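Local atomic coordinates of B-cell differentiation antigen CD72 (Mus musculus, PDB entry 5B1R), a protein that is a B-cell co-receptor with positive and negative roles that recognises the Sm/RNP self-antigen and, on ligand binding, recruits SHP-1 to inhibit B-cell receptor signalling. Residues 23-26 / 27-30. The protein carries 2 engineered substitutions. Residues are numbered along the deposited sequence; the frame is centred on the assembly and turned at random.
Unlike the reference sequence in segment 23-26: R24 (reference Gly).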
loop_
_atom_site.group_PDB
_atom_site.type_symbol
_atom_site.label_atom_id
_atom_site.label_comp_id
_atom_site.label_asym_id
_atom_site.label_seq_id
_atom_site.Cartn_x
_atom_site.Cartn_y
_atom_site.Cartn_z
ATOM N N LEU A 23 -7.163 -0.873 -11.937
ATOM C CA LEU A 23 -7.898 -1.848 -11.144
ATOM C C LEU A 23 -7.358 -3.254 -11.407
ATOM O O LEU A 23 -7.347 -3.722 -12.551
ATOM C CB LEU A 23 -9.400 -1.801 -11.449
ATOM C CG LEU A 23 -10.082 -0.440 -11.287
ATOM C CD1 LEU A 23 -11.581 -0.596 -11.516
ATOM C CD2 LEU A 23 -9.798 0.196 -9.929
ATOM N N ARG A 24 -6.948 -3.946 -10.347
ATOM C CA ARG A 24 -6.440 -5.312 -10.456
ATOM C C ARG A 24 -6.816 -6.111 -9.214
ATOM O O ARG A 24 -7.077 -5.551 -8.153
ATOM C CB ARG A 24 -4.912 -5.350 -10.569
ATOM C CG ARG A 24 -4.294 -4.509 -11.660
ATOM C CD ARG A 24 -2.794 -4.709 -11.668
ATOM N NE ARG A 24 -2.132 -3.916 -12.712
ATOM C CZ ARG A 24 -1.684 -2.682 -12.552
ATOM N NH1 ARG A 24 -1.816 -2.071 -11.388
ATOM N NH2 ARG A 24 -1.101 -2.075 -13.587
ATOM N N SER A 25 -6.782 -7.428 -9.337
ATOM C CA SER A 25 -6.819 -8.304 -8.168
ATOM C C SER A 25 -5.570 -8.087 -7.318
ATOM O O SER A 25 -4.616 -7.428 -7.745
ATOM C CB SER A 25 -6.850 -9.757 -8.615
ATOM O OG SER A 25 -5.646 -10.079 -9.295
ATOM N N LEU A 26 -5.558 -8.664 -6.124
ATOM C CA LEU A 26 -4.369 -8.557 -5.305
ATOM C C LEU A 26 -3.180 -9.180 -6.018
ATOM O O LEU A 26 -2.114 -8.578 -6.088
ATOM C CB LEU A 26 -4.596 -9.150 -3.901
ATOM C CG LEU A 26 -3.426 -9.008 -2.901
ATOM C CD1 LEU A 26 -2.275 -9.998 -3.119
ATOM C CD2 LEU A 26 -2.903 -7.573 -2.832
ATOM N N GLU A 27 -3.368 -10.400 -6.523
ATOM C CA GLU A 27 -2.280 -11.118 -7.166
ATOM C C GLU A 27 -1.734 -10.326 -8.346
ATOM O O GLU A 27 -0.512 -10.245 -8.532
ATOM C CB GLU A 27 -2.773 -12.487 -7.631
ATOM C CG GLU A 27 -1.817 -13.285 -8.493
ATOM C CD GLU A 27 -2.352 -14.676 -8.785
ATOM O OE1 GLU A 27 -2.486 -15.471 -7.832
ATOM O OE2 GLU A 27 -2.652 -14.975 -9.959
ATOM N N GLU A 28 -2.622 -9.746 -9.156
ATOM C CA GLU A 28 -2.138 -8.986 -10.308
ATOM C C GLU A 28 -1.480 -7.671 -9.865
ATOM O O GLU A 28 -0.539 -7.200 -10.511
ATOM C CB GLU A 28 -3.264 -8.782 -11.327
ATOM C CG GLU A 28 -3.643 -10.069 -12.069
ATOM C CD GLU A 28 -2.504 -10.636 -12.898
ATOM O OE1 GLU A 28 -1.888 -9.867 -13.654
ATOM O OE2 GLU A 28 -2.248 -11.860 -12.805
ATOM N N SER A 29 -1.948 -7.091 -8.757
ATOM C CA SER A 29 -1.287 -5.909 -8.194
ATOM C C SER A 29 0.127 -6.266 -7.710
ATOM O O SER A 29 1.089 -5.526 -7.953
ATOM C CB SER A 29 -2.118 -5.319 -7.044
ATOM O OG SER A 29 -3.408 -4.894 -7.481
ATOM N N GLN A 30 0.256 -7.397 -7.022
ATOM C CA GLN A 30 1.571 -7.867 -6.587
ATOM C C GLN A 30 2.514 -8.079 -7.768
ATOM O O GLN A 30 3.660 -7.624 -7.753
ATOM C CB GLN A 30 1.447 -9.150 -5.768
ATOM C CG GLN A 30 2.768 -9.603 -5.180
ATOM C CD GLN A 30 2.609 -10.772 -4.238
ATOM O OE1 GLN A 30 1.705 -11.592 -4.396
ATOM N NE2 GLN A 30 3.485 -10.854 -3.246
HETATM O O HOH W 1 -3.562 -2.419 -9.026
#
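S25 caps the helix 26-35 through its side chain: its OG accepts the backbone N-H of E28 at 3.0 Å, with an N-H...O angle of 161°. The hydroxyl sits between the backbone N and the carbonyl carbon of S25 (chi1 64°), which turns it to the first turn of the helix. CB and CG of E28 each lie 3.4 Å from S25 OG.

Two donors of S29 grip the carbonyl O of S25. S29 N donates to S25 O at 2.9 Å. S29 OG donates to the same S25 O at 2.8 Å. They approach from opposite faces of the carbonyl plane, OG standing 38° out of it. One residue further along, Q30 N donates to L26 O at 2.8 Å.

This is the N-cap of a helix in the C-type lectin fold, where the chain passes from the short strand 23-24 into helix 26-35. R24 O bonds to W70 NE1, and the side chains of L26 and S29 also pack on W70.

R24 differs from the reference sequence. Its extended chain runs past the helix start, with CD 3.6 Å from E28 O and CB 3.5 Å from S29 OG. NH1 bonds to S20 OG and to a water, which donates to S29 OG. The guanidinium also makes a cation-pi contact with Y32.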